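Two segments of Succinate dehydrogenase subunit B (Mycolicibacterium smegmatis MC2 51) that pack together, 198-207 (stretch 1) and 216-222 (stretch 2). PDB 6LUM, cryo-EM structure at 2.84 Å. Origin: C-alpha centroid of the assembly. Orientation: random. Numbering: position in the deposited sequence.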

# COMPACT_ATOMS: atom_id res chain seq x y z
N ALA J 198 -3.38 -10.84 20.89
CA ALA J 198 -2.92 -10.09 19.73
C ALA J 198 -1.92 -9.03 20.14
O ALA J 198 -0.93 -8.80 19.44
N ILE J 199 -2.14 -8.38 21.29
CA ILE J 199 -1.18 -7.36 21.70
C ILE J 199 0.14 -7.98 22.13
O ILE J 199 1.20 -7.39 21.92
N VAL J 200 0.13 -9.18 22.70
CA VAL J 200 1.38 -9.87 23.03
C VAL J 200 2.15 -10.22 21.77
O VAL J 200 3.36 -9.96 21.65
N ASN J 201 1.47 -10.83 20.81
CA ASN J 201 2.14 -11.23 19.59
C ASN J 201 2.49 -10.06 18.69
O ASN J 201 3.22 -10.25 17.72
N ALA J 202 1.97 -8.87 18.96
CA ALA J 202 2.45 -7.67 18.30
C ALA J 202 3.60 -7.02 19.04
O ALA J 202 4.47 -6.43 18.40
N HIS J 203 3.60 -7.06 20.37
CA HIS J 203 4.76 -6.65 21.14
C HIS J 203 6.00 -7.40 20.70
O HIS J 203 7.08 -6.82 20.56
N ARG J 204 5.84 -8.70 20.45
CA ARG J 204 6.96 -9.53 20.01
C ARG J 204 7.65 -8.95 18.78
O ARG J 204 8.87 -9.03 18.65
N PHE J 205 6.88 -8.39 17.85
CA PHE J 205 7.42 -7.88 16.60
C PHE J 205 7.74 -6.40 16.63
O PHE J 205 8.56 -5.93 15.85
N ILE J 206 7.07 -5.64 17.49
CA ILE J 206 7.39 -4.23 17.63
C ILE J 206 8.73 -4.07 18.30
O ILE J 206 9.51 -3.18 17.94
N PHE J 207 9.05 -4.92 19.27
CA PHE J 207 10.32 -4.80 19.97
C PHE J 207 11.37 -5.76 19.42
O PHE J 207 12.26 -6.19 20.15
N GLU J 216 4.18 0.80 11.67
CA GLU J 216 2.88 0.46 11.11
C GLU J 216 2.07 -0.38 12.08
O GLU J 216 0.85 -0.22 12.20
N ARG J 217 2.73 -1.28 12.81
CA ARG J 217 2.03 -2.04 13.83
C ARG J 217 1.56 -1.14 14.96
O ARG J 217 0.42 -1.24 15.42
N LEU J 218 2.43 -0.24 15.42
CA LEU J 218 2.05 0.70 16.46
C LEU J 218 0.91 1.58 16.00
O LEU J 218 0.09 2.02 16.82
N ASP J 219 0.82 1.85 14.71
CA ASP J 219 -0.31 2.60 14.19
C ASP J 219 -1.57 1.76 14.11
O ASP J 219 -2.67 2.31 14.13
N ILE J 220 -1.43 0.44 14.00
CA ILE J 220 -2.59 -0.44 14.08
C ILE J 220 -3.13 -0.48 15.51
O ILE J 220 -4.34 -0.46 15.73
N LEU J 221 -2.24 -0.55 16.49
CA LEU J 221 -2.64 -0.63 17.89
C LEU J 221 -3.06 0.71 18.48
O LEU J 221 -3.55 0.74 19.61
N ASN J 222 -2.89 1.81 17.74
CA ASN J 222 -3.21 3.15 18.21
C ASN J 222 -4.60 3.59 17.79
O ASN J 222 -4.84 4.79 17.62

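The two segments are helical and run in nearly opposite directions, with an angle of 154° between their N-to-C vectors and a closest approach of 10.2 Å between their axes. At this separation the backbones do not meet, and the space between them is filled by side chains from both helices. Ile199 lies across from Leu221 at one end, with CA atoms 7.9 Å apart, and Ile206 lies across from Arg217 at the other, where the CA–CA distance falls to 6.9 Å. The contact is modest, burying 351 Å² over both sides, and no hydrogen bond crosses it. Three residues, Arg217, Ile206 and Leu221, supply most of the covered surface.

Arg217 is the most extensively covered, with 79 Å² beneath the first helix. Its CA-to-CB bond points toward that helix, and an m rotamer at chi1 followed by t at chi2 and chi3 extends the aliphatic chain across it. The base of the side chain packs on Ile206, with Arg217 CB 3.8 Å from Ile206 CG1. Farther out, Arg217 NE comes within 3.7 Å of Phe205 CB, which sits over one face of the guanidinium group. Phe205 also starts toward the second helix, but with chi1 in m its ring leads away, so the methylene group makes the closest approach; the guanidinium lies oblique to the aromatic ring. NE and NH2 are hydrogen-bonded elsewhere in the structure, and across this pair the arginine contributes packing contacts rather than hydrogen bonds.

Ile206, with 78 Å² covered, is almost equally involved and links the arginine to the leucines. Its CA-to-CB bond points sideways, yet the m,t conformation brings the end of the side chain nearer to the second helix. Ile206 CD1 thereby touches two leucines, lying 3.8 Å from Leu218 CD2 and 3.9 Å from Leu221 CD1, in directions nearly at right angles. Leu218 reaches this methyl in a similar manner: its CA-to-CB bond is also sideways, and its m,t rotamer carries the branched end inward.

Leu221, the third major contributor at 64 Å², points toward the first helix and is again m,t. Its two methyl groups spread the contact along that helix. Leu221 CD1, besides meeting Ile206, lies 4.0 Å from Ala202 CB, whereas Leu221 CD2 is 4.1 Å from Ile199 CG1. Ala202 points toward the second helix, and its short side chain offers a single methyl to the leucine. Ile199, whose CA-to-CB bond is sideways, adopts m,t and closes this end of the apolar cluster. Ile199, Ala202 and Ile206 thus follow one another at intervals of three and four residues, the spacing that gathers side chains along one flank of a helix.

The other polar side chains take little part. His203 points away and is hydrogen-bonded through both ring nitrogens elsewhere in the structure, while Asn201, Arg204, Glu216, Asp219 and Asn222 make no contact across the pair.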

# COMPACT_ATOMS: atom_id res chain seq x y z
CB ALA J 198 -4.11 -9.46 19.02
CB ILE J 199 -1.80 -6.49 22.79
CG1 ILE J 199 -2.98 -5.71 22.21
CG2 ILE J 199 -0.78 -5.54 23.34
CD1 ILE J 199 -3.92 -5.18 23.22
CB VAL J 200 1.09 -11.12 23.88
CG1 VAL J 200 2.23 -12.07 23.79
CG2 VAL J 200 0.87 -10.74 25.29
CB ASN J 201 1.29 -12.24 18.84
CG ASN J 201 1.26 -13.57 19.53
OD1 ASN J 201 2.16 -14.38 19.36
ND2 ASN J 201 0.24 -13.80 20.33
CB ALA J 202 1.32 -6.66 18.13
CB HIS J 203 4.47 -6.88 22.62
CG HIS J 203 5.64 -6.68 23.53
ND1 HIS J 203 6.59 -7.64 23.74
CD2 HIS J 203 5.96 -5.65 24.35
CE1 HIS J 203 7.48 -7.20 24.62
NE2 HIS J 203 7.11 -5.99 25.00
CB ARG J 204 6.47 -10.95 19.73
CG ARG J 204 7.55 -11.96 19.47
CD ARG J 204 7.89 -12.01 18.00
NE ARG J 204 8.97 -12.93 17.70
CZ ARG J 204 9.73 -12.83 16.62
NH1 ARG J 204 9.54 -11.84 15.78
NH2 ARG J 204 10.70 -13.69 16.40
CB PHE J 205 6.44 -8.13 15.46
CG PHE J 205 6.37 -9.54 15.03
CD1 PHE J 205 7.37 -10.09 14.27
CD2 PHE J 205 5.31 -10.32 15.39
CE1 PHE J 205 7.31 -11.39 13.88
CE2 PHE J 205 5.26 -11.62 15.01
CZ PHE J 205 6.26 -12.15 14.25
CB ILE J 206 6.26 -3.52 18.39
CG1 ILE J 206 5.07 -3.29 17.47
CG2 ILE J 206 6.74 -2.22 18.94
CD1 ILE J 206 3.81 -3.02 18.20
CB PHE J 207 10.11 -5.00 21.46
CG PHE J 207 9.41 -3.84 22.10
CD1 PHE J 207 8.05 -3.68 21.98
CD2 PHE J 207 10.12 -2.88 22.78
CE1 PHE J 207 7.42 -2.61 22.54
CE2 PHE J 207 9.49 -1.82 23.34
CZ PHE J 207 8.14 -1.69 23.22
CB GLU J 216 3.05 -0.27 9.78
CG GLU J 216 1.86 -0.14 8.86
CD GLU J 216 0.72 -1.05 9.21
OE1 GLU J 216 0.99 -2.14 9.75
OE2 GLU J 216 -0.44 -0.68 8.96
CB ARG J 217 2.92 -3.15 14.38
CG ARG J 217 2.94 -4.38 13.52
CD ARG J 217 3.90 -5.39 14.07
NE ARG J 217 4.16 -6.41 13.07
CZ ARG J 217 5.23 -6.44 12.30
NH1 ARG J 217 6.15 -5.51 12.42
NH2 ARG J 217 5.38 -7.41 11.41
CB LEU J 218 3.25 1.55 16.87
CG LEU J 218 4.26 0.91 17.81
CD1 LEU J 218 5.46 1.79 17.93
CD2 LEU J 218 3.66 0.68 19.16
CB ASP J 219 0.04 3.15 12.81
CG ASP J 219 -0.88 4.26 12.39
OD1 ASP J 219 -1.76 4.66 13.19
OD2 ASP J 219 -0.74 4.75 11.24
CB ILE J 220 -2.26 -1.85 13.58
CG1 ILE J 220 -1.89 -1.83 12.11
CG2 ILE J 220 -3.43 -2.77 13.78
CD1 ILE J 220 -1.42 -3.16 11.60
CB LEU J 221 -1.50 -1.21 18.73
CG LEU J 221 -1.17 -2.68 18.48
CD1 LEU J 221 0.03 -3.08 19.28
CD2 LEU J 221 -2.34 -3.55 18.83
CB ASN J 222 -2.17 4.14 17.71
CG ASN J 222 -2.11 5.40 18.54
OD1 ASN J 222 -3.01 5.69 19.31
ND2 ASN J 222 -1.05 6.17 18.37